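Local coordinates for DUF1611 domain-containing protein (Anabaena variabilis, PDB 2OBN), which is of unknown function, but pairs a Rossmann-like domain with a P-loop domain and therefore probably binds a nucleotide or another phosphate-bearing ligand, at residues Gly86-Asp91 with Leu110-Ala115; Val158-Ala163 with Leu257-Arg262. The protein carries 2 engineered substitutions. All blocks are in the same frame, centred on the assembly; numbering follows the deposited sequence.

Contact 1 (Gly86-Asp91 with Leu110-Ala115); sequences GGIPDD and LHTPLA
Ile88 contributes the largest share of the surface buried here, and its CD1 is the focus of the contact. With chi1 at -59° its CG1 branch stands beside the backbone N, and CD1 reaches across to the other loop. There it meets Leu110 CD1 at 3.5 Å, closer than usual for two methyl carbons, the side chains crossing obliquely. Leu114 arrives tip to tip instead, its CD2 4.0 Å from Ile88 CD1. One carbon further back, Ile88 CG1 lies 3.9 Å from Thr112 CG2, so on the Ile88 side CG1 and CD1 make the apolar contacts.

Thr112 is split between two environments by its chi1 of -58°. CG2, anti to the backbone N, faces Ile88, while OG1 makes a 2.8 Å hydrogen bond with a water. That water donates in turn to Gly87 O, at 3.3 Å, and since no direct hydrogen bond crosses between the loops, it supplies the polar link. A tetraethylene glycol molecule, probably from the crystallisation liquor, lies about 3 Å from the Thr112 side chain.

Both loops leave the C-terminal ends of parallel strands, the side on which Rossmann folds usually hold their ligands. Residues 86-91 follow strand 76-79 and residues 110-115 follow strand 105-108. Asn108 hydrogen-bonds Leu110 N and Thr112 O, while Trp93 of helix 92-101 packs against Ile88 and Leu114, whose side chain also touches Ile130 of strand 130-132.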
ATOM      1  N   GLY B  86     -17.686   6.218  -6.451  1.00 58.92           N
ATOM      2  CA  GLY B  86     -19.089   5.789  -6.332  1.00 59.00           C
ATOM      3  C   GLY B  86     -19.500   4.399  -6.792  1.00 58.91           C
ATOM      4  O   GLY B  86     -20.571   4.247  -7.399  1.00 58.28           O
ATOM      5  N   GLY B  87     -18.681   3.391  -6.476  1.00 58.51           N
ATOM      6  CA  GLY B  87     -18.965   1.981  -6.816  1.00 57.70           C
ATOM      7  C   GLY B  87     -19.416   1.741  -8.251  1.00 57.17           C
ATOM      8  O   GLY B  87     -18.641   1.944  -9.195  1.00 57.66           O
ATOM      9  N   ILE B  88     -20.663   1.296  -8.412  1.00 56.01           N
ATOM     10  CA  ILE B  88     -21.264   1.071  -9.731  1.00 54.79           C
ATOM     11  C   ILE B  88     -22.514   1.938  -9.801  1.00 53.90           C
ATOM     12  O   ILE B  88     -23.479   1.653  -9.106  1.00 54.29           O
ATOM     13  CB  ILE B  88     -21.703  -0.414  -9.957  1.00 54.27           C
ATOM     14  CG1 ILE B  88     -20.526  -1.385  -9.834  1.00 52.14           C
ATOM     15  CG2 ILE B  88     -22.367  -0.587 -11.332  1.00 50.91           C
ATOM     16  CD1 ILE B  88     -19.501  -1.289 -10.950  1.00 50.65           C
ATOM     17  N   PRO B  89     -22.502   3.017 -10.607  1.00 52.97           N
ATOM     18  CA  PRO B  89     -23.731   3.811 -10.723  1.00 51.43           C
ATOM     19  C   PRO B  89     -24.893   2.995 -11.286  1.00 50.25           C
ATOM     20  O   PRO B  89     -24.680   2.069 -12.067  1.00 50.03           O
ATOM     21  CB  PRO B  89     -23.331   4.940 -11.678  1.00 51.01           C
ATOM     22  CG  PRO B  89     -21.852   5.042 -11.511  1.00 52.49           C
ATOM     23  CD  PRO B  89     -21.414   3.610 -11.401  1.00 52.24           C
ATOM     24  N   ASP B  90     -26.108   3.350 -10.884  1.00 49.54           N
ATOM     25  CA  ASP B  90     -27.305   2.615 -11.279  1.00 49.07           C
ATOM     26  C   ASP B  90     -27.555   2.591 -12.789  1.00 49.19           C
ATOM     27  O   ASP B  90     -28.135   1.634 -13.298  1.00 48.61           O
ATOM     28  CB  ASP B  90     -28.542   3.175 -10.557  1.00 49.20           C
ATOM     29  N   ASP B  91     -27.120   3.631 -13.503  1.00 49.37           N
ATOM     30  CA  ASP B  91     -27.340   3.706 -14.959  1.00 49.02           C
ATOM     31  C   ASP B  91     -26.398   2.832 -15.803  1.00 47.62           C
ATOM     32  O   ASP B  91     -26.636   2.647 -16.998  1.00 48.02           O
ATOM     33  CB  ASP B  91     -27.356   5.167 -15.456  1.00 49.72           C
ATOM     34  CG  ASP B  91     -26.051   5.919 -15.188  1.00 52.10           C
ATOM     35  OD1 ASP B  91     -25.133   5.373 -14.547  1.00 54.70           O
ATOM     36  OD2 ASP B  91     -25.957   7.087 -15.620  1.00 58.40           O
ATOM     37  N   LEU B 110     -12.812  -1.176 -12.953  1.00 36.88           N
ATOM     38  CA  LEU B 110     -13.246  -0.601 -11.695  1.00 37.03           C
ATOM     39  C   LEU B 110     -12.835  -1.496 -10.542  1.00 36.22           C
ATOM     40  O   LEU B 110     -12.571  -2.680 -10.748  1.00 35.64           O
ATOM     41  CB  LEU B 110     -14.763  -0.450 -11.678  1.00 37.46           C
ATOM     42  CG  LEU B 110     -15.422   0.433 -12.730  1.00 39.08           C
ATOM     43  CD1 LEU B 110     -16.917   0.416 -12.477  1.00 40.49           C
ATOM     44  CD2 LEU B 110     -14.902   1.841 -12.674  1.00 40.67           C
ATOM     45  N   HIS B 111     -12.787  -0.921  -9.338  1.00 35.20           N
ATOM     46  CA  HIS B 111     -12.440  -1.674  -8.131  1.00 35.44           C
ATOM     47  C   HIS B 111     -13.470  -2.762  -7.834  1.00 35.57           C
ATOM     48  O   HIS B 111     -13.113  -3.831  -7.349  1.00 34.46           O
ATOM     49  CB  HIS B 111     -12.331  -0.763  -6.893  1.00 34.69           C
ATOM     50  CG  HIS B 111     -10.987  -0.114  -6.692  1.00 34.33           C
ATOM     51  ND1 HIS B 111      -9.887  -0.803  -6.224  1.00 28.03           N
ATOM     52  CD2 HIS B 111     -10.597   1.181  -6.795  1.00 32.34           C
ATOM     53  CE1 HIS B 111      -8.869   0.025  -6.086  1.00 26.75           C
ATOM     54  NE2 HIS B 111      -9.272   1.236  -6.422  1.00 31.57           N
ATOM     55  N   THR B 112     -14.746  -2.469  -8.088  1.00 35.96           N
ATOM     56  CA  THR B 112     -15.825  -3.426  -7.826  1.00 36.52           C
ATOM     57  C   THR B 112     -15.818  -4.539  -8.890  1.00 36.74           C
ATOM     58  O   THR B 112     -15.977  -4.258 -10.092  1.00 34.89           O
ATOM     59  CB  THR B 112     -17.201  -2.726  -7.829  1.00 37.57           C
ATOM     60  OG1 THR B 112     -17.222  -1.683  -6.843  1.00 38.13           O
ATOM     61  CG2 THR B 112     -18.323  -3.719  -7.539  1.00 38.42           C
ATOM     62  N   PRO B 113     -15.633  -5.804  -8.462  1.00 35.77           N
ATOM     63  CA  PRO B 113     -15.599  -6.917  -9.417  1.00 37.24           C
ATOM     64  C   PRO B 113     -16.990  -7.301  -9.952  1.00 37.88           C
ATOM     65  O   PRO B 113     -17.948  -7.388  -9.183  1.00 38.74           O
ATOM     66  CB  PRO B 113     -15.003  -8.056  -8.597  1.00 36.73           C
ATOM     67  CG  PRO B 113     -15.385  -7.756  -7.213  1.00 37.87           C
ATOM     68  CD  PRO B 113     -15.444  -6.265  -7.081  1.00 36.45           C
ATOM     69  N   LEU B 114     -17.078  -7.527 -11.262  1.00 38.00           N
ATOM     70  CA  LEU B 114     -18.331  -7.841 -11.935  1.00 38.25           C
ATOM     71  C   LEU B 114     -18.486  -9.285 -12.457  1.00 38.85           C
ATOM     72  O   LEU B 114     -19.573  -9.659 -12.904  1.00 38.64           O
ATOM     73  CB  LEU B 114     -18.503  -6.873 -13.104  1.00 37.02           C
ATOM     74  CG  LEU B 114     -18.647  -5.389 -12.763  1.00 39.35           C
ATOM     75  CD1 LEU B 114     -18.737  -4.566 -14.048  1.00 40.19           C
ATOM     76  CD2 LEU B 114     -19.851  -5.120 -11.885  1.00 39.83           C
ATOM     77  N   ALA B 115     -17.419 -10.080 -12.396  1.00 39.32           N
ATOM     78  CA  ALA B 115     -17.422 -11.454 -12.919  1.00 39.65           C
ATOM     79  C   ALA B 115     -18.299 -12.445 -12.157  1.00 40.63           C
ATOM     80  O   ALA B 115     -18.719 -13.443 -12.730  1.00 40.62           O
ATOM     81  CB  ALA B 115     -15.997 -11.993 -12.998  1.00 39.12           C
TER
HETATM   82  O   HOH W   1     -15.960   0.564  -7.959  1.00 32.95           O

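Contact 2 (Val158-Ala163 with Leu257-Arg262); sequences VGTDMA and LVLVHR. With PO4 (phosphate ion), chain G.
Two neighbouring parallel strands pair here in register, Val158 beside Leu259 and Gly159 beside Val260. Val158 N donates to Val258 O at 2.9 Å and nearly straight (169°), and Val260 N returns a bond to Val158 O at 2.8 Å, both in the carbonyl plane. A third bond, Thr160 N to Val260 O at 3.1 Å, lies almost along the C=O axis and continues the pairing just past the end of strand 153-159. Val158 CG1 and CG2 touch the methyl tips of Leu257 and Leu259.

Past Thr160 the chain enters the turn that leads into helix 166-179. This is a P-loop-like arrangement: the backbone N atoms of Ile164, Gly165 and Met167, together with Lys166 NZ, hydrogen-bond a phosphate ion, and Ala163 N adds a weak bond to phosphate O1 at 3.2 Å (127°). The ion is probably from the crystallisation liquor, but its place is consistent with a phosphate-binding site.

The Thr160 side chain lies obliquely across His261. Its CB is 3.5 Å from His261 ND1, and CG2, anti to the carbonyl carbon, comes to 3.4 Å of the same nitrogen. OG1 is turned into the crowded position between backbone N and carbonyl carbon (chi1 56°), which brings it into the plane of the imidazole, at its edge, for a 2.8 Å hydrogen bond with His261 ND1. The same oxygen also hydrogen-bonds a water that accepts from Arg262 N, so this buried hydroxyl has two partners.

Beyond it, the Arg262 chain bends at chi3 and carries NH2 to a lone pair of Ala163 O, 3.3 Å away.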
ATOM      1  N   VAL B 158       7.705   9.134 -11.551  1.00 38.31           N
ATOM      2  CA  VAL B 158       7.112   9.547 -10.279  1.00 37.99           C
ATOM      3  C   VAL B 158       6.451  10.889 -10.558  1.00 38.28           C
ATOM      4  O   VAL B 158       6.769  11.511 -11.573  1.00 40.84           O
ATOM      5  CB  VAL B 158       8.172   9.585  -9.127  1.00 38.46           C
ATOM      6  CG1 VAL B 158       8.711   8.174  -8.880  1.00 40.18           C
ATOM      7  CG2 VAL B 158       9.332  10.518  -9.429  1.00 35.10           C
ATOM      8  N   GLY B 159       5.522  11.339  -9.716  1.00 38.20           N
ATOM      9  CA  GLY B 159       4.850  12.608  -9.997  1.00 38.15           C
ATOM     10  C   GLY B 159       4.518  13.530  -8.846  1.00 38.50           C
ATOM     11  O   GLY B 159       4.484  13.130  -7.676  1.00 37.64           O
ATOM     12  N   THR B 160       4.254  14.789  -9.200  1.00 38.37           N
ATOM     13  CA  THR B 160       3.836  15.814  -8.215  1.00 38.18           C
ATOM     14  C   THR B 160       2.338  15.703  -7.904  1.00 38.78           C
ATOM     15  O   THR B 160       1.854  16.367  -6.995  1.00 40.59           O
ATOM     16  CB  THR B 160       4.158  17.242  -8.679  1.00 34.82           C
ATOM     17  OG1 THR B 160       3.553  17.489  -9.948  1.00 36.82           O
ATOM     18  CG2 THR B 160       5.598  17.429  -8.827  1.00 35.96           C
ATOM     19  N   ASP B 161       1.617  14.867  -8.662  1.00 39.04           N
ATOM     20  CA  ASP B 161       0.191  14.624  -8.462  1.00 40.00           C
ATOM     21  C   ASP B 161      -0.156  13.404  -9.334  1.00 41.41           C
ATOM     22  O   ASP B 161       0.709  12.826 -10.002  1.00 39.25           O
ATOM     23  CB  ASP B 161      -0.646  15.870  -8.853  1.00 39.37           C
ATOM     24  CG  ASP B 161      -2.097  15.848  -8.323  1.00 40.36           C
ATOM     25  OD1 ASP B 161      -2.506  14.895  -7.614  1.00 41.40           O
ATOM     26  OD2 ASP B 161      -2.845  16.806  -8.640  1.00 37.85           O
HETATM   27  N   MSE B 162      -1.417  12.999  -9.284  1.00 42.95           N
HETATM   28  CA  MSE B 162      -1.942  11.918 -10.088  1.00 46.03           C
HETATM   29  C   MSE B 162      -2.592  12.466 -11.346  1.00 43.49           C
HETATM   30  O   MSE B 162      -2.994  13.636 -11.378  1.00 41.75           O
HETATM   31  CB  MSE B 162      -2.972  11.158  -9.280  1.00 43.71           C
HETATM   32  CG  MSE B 162      -2.300  10.353  -8.193  1.00 51.42           C
HETATM   33 SE   MSE B 162      -3.462   9.684  -6.864  0.75 64.01          SE
HETATM   34  CE  MSE B 162      -4.816   8.898  -8.022  1.00 63.21           C
ATOM     35  N   ALA B 163      -2.695  11.602 -12.364  1.00 41.52           N
ATOM     36  CA  ALA B 163      -3.299  11.944 -13.646  1.00 40.63           C
ATOM     37  C   ALA B 163      -2.614  13.133 -14.297  1.00 39.46           C
ATOM     38  O   ALA B 163      -3.289  14.071 -14.674  1.00 39.82           O
ATOM     39  CB  ALA B 163      -4.808  12.205 -13.491  1.00 39.57           C
ATOM     40  N   LEU B 257      15.022   7.840 -11.746  1.00 38.14           N
ATOM     41  CA  LEU B 257      13.665   8.336 -11.618  1.00 38.19           C
ATOM     42  C   LEU B 257      13.494   9.497 -12.584  1.00 38.47           C
ATOM     43  O   LEU B 257      14.447  10.226 -12.844  1.00 38.33           O
ATOM     44  CB  LEU B 257      13.398   8.850 -10.198  1.00 37.95           C
ATOM     45  CG  LEU B 257      13.533   7.828  -9.055  1.00 41.62           C
ATOM     46  CD1 LEU B 257      13.426   8.512  -7.693  1.00 39.55           C
ATOM     47  CD2 LEU B 257      12.521   6.695  -9.173  1.00 39.25           C
ATOM     48  N   VAL B 258      12.290   9.637 -13.132  1.00 38.47           N
ATOM     49  CA  VAL B 258      11.925  10.780 -13.968  1.00 38.25           C
ATOM     50  C   VAL B 258      10.705  11.392 -13.284  1.00 38.14           C
ATOM     51  O   VAL B 258       9.691  10.707 -13.052  1.00 40.35           O
ATOM     52  CB  VAL B 258      11.596  10.368 -15.421  1.00 39.26           C
ATOM     53  CG1 VAL B 258      11.040  11.547 -16.216  1.00 38.70           C
ATOM     54  CG2 VAL B 258      12.834   9.799 -16.100  1.00 39.45           C
ATOM     55  N   LEU B 259      10.818  12.655 -12.900  1.00 36.62           N
ATOM     56  CA  LEU B 259       9.744  13.340 -12.197  1.00 37.21           C
ATOM     57  C   LEU B 259       8.802  14.027 -13.190  1.00 35.93           C
ATOM     58  O   LEU B 259       9.240  14.827 -13.994  1.00 35.26           O
ATOM     59  CB  LEU B 259      10.327  14.364 -11.203  1.00 37.25           C
ATOM     60  CG  LEU B 259       9.345  15.223 -10.382  1.00 38.80           C
ATOM     61  CD1 LEU B 259       8.378  14.362  -9.581  1.00 37.45           C
ATOM     62  CD2 LEU B 259      10.093  16.168  -9.457  1.00 37.22           C
ATOM     63  N   VAL B 260       7.513  13.709 -13.118  1.00 35.06           N
ATOM     64  CA  VAL B 260       6.521  14.312 -13.994  1.00 35.29           C
ATOM     65  C   VAL B 260       5.800  15.421 -13.210  1.00 36.32           C
ATOM     66  O   VAL B 260       5.556  15.296 -12.010  1.00 36.43           O
ATOM     67  CB  VAL B 260       5.530  13.259 -14.538  1.00 34.66           C
ATOM     68  CG1 VAL B 260       4.644  13.844 -15.665  1.00 35.84           C
ATOM     69  CG2 VAL B 260       6.293  12.030 -15.040  1.00 35.77           C
ATOM     70  N   HIS B 261       5.495  16.520 -13.893  1.00 37.29           N
ATOM     71  CA  HIS B 261       4.831  17.645 -13.268  1.00 37.38           C
ATOM     72  C   HIS B 261       4.089  18.497 -14.286  1.00 37.72           C
ATOM     73  O   HIS B 261       4.579  18.716 -15.382  1.00 38.67           O
ATOM     74  CB  HIS B 261       5.866  18.466 -12.514  1.00 36.71           C
ATOM     75  CG  HIS B 261       5.358  19.778 -12.001  1.00 35.63           C
ATOM     76  ND1 HIS B 261       4.493  19.885 -10.930  1.00 35.75           N
ATOM     77  CD2 HIS B 261       5.638  21.043 -12.385  1.00 32.49           C
ATOM     78  CE1 HIS B 261       4.257  21.161 -10.688  1.00 35.98           C
ATOM     79  NE2 HIS B 261       4.933  21.883 -11.565  1.00 32.43           N
ATOM     80  N   ARG B 262       2.889  18.950 -13.924  1.00 39.24           N
ATOM     81  CA  ARG B 262       2.113  19.838 -14.790  1.00 39.31           C
ATOM     82  C   ARG B 262       2.538  21.268 -14.511  1.00 39.05           C
ATOM     83  O   ARG B 262       2.414  21.744 -13.387  1.00 38.11           O
ATOM     84  CB  ARG B 262       0.604  19.679 -14.594  1.00 38.99           C
ATOM     85  CG  ARG B 262      -0.211  20.677 -15.422  1.00 39.35           C
ATOM     86  CD  ARG B 262      -1.707  20.508 -15.246  1.00 42.53           C
ATOM     87  NE  ARG B 262      -2.187  19.245 -15.815  1.00 46.78           N
ATOM     88  CZ  ARG B 262      -2.676  18.205 -15.141  1.00 49.89           C
ATOM     89  NH1 ARG B 262      -2.838  18.210 -13.817  1.00 54.31           N
ATOM     90  NH2 ARG B 262      -3.053  17.141 -15.828  1.00 48.78           N
TER
HETATM   91  P   PO4 G 349      -0.900   9.425 -14.892  1.00 27.85           P
HETATM   92  O1  PO4 G 349      -2.003   8.960 -13.961  1.00 27.84           O
HETATM   93  O2  PO4 G 349      -0.105   8.215 -15.368  1.00 26.33           O
HETATM   94  O3  PO4 G 349      -1.479  10.065 -16.114  1.00 19.68           O
HETATM   95  O4  PO4 G 349       0.031  10.389 -14.217  1.00 21.07           O
HETATM   96  O   HOH W   2       1.345  18.262 -11.438  1.00 22.47           O

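How the contacts relate
Contact 1 closes before contact 2 opens along the chain, and the two occupy different domains: contact 1 the Rossmann-like part, contact 2 the P-loop part. Their centres are 28 Å apart on opposite sides of the chain's centre, and the nearest atoms remain about 9 Å from each other. They share no sheet, since each domain has its own parallel one. Strands 76-79 and 105-108, which lead to contact 1, are neighbours in the first sheet, as strands 153-159 and 256-262 of contact 2 are in the second. Each thus involves strand ends of the kind that carry ligands in these folds, consistent with two separate potential binding regions in one subunit.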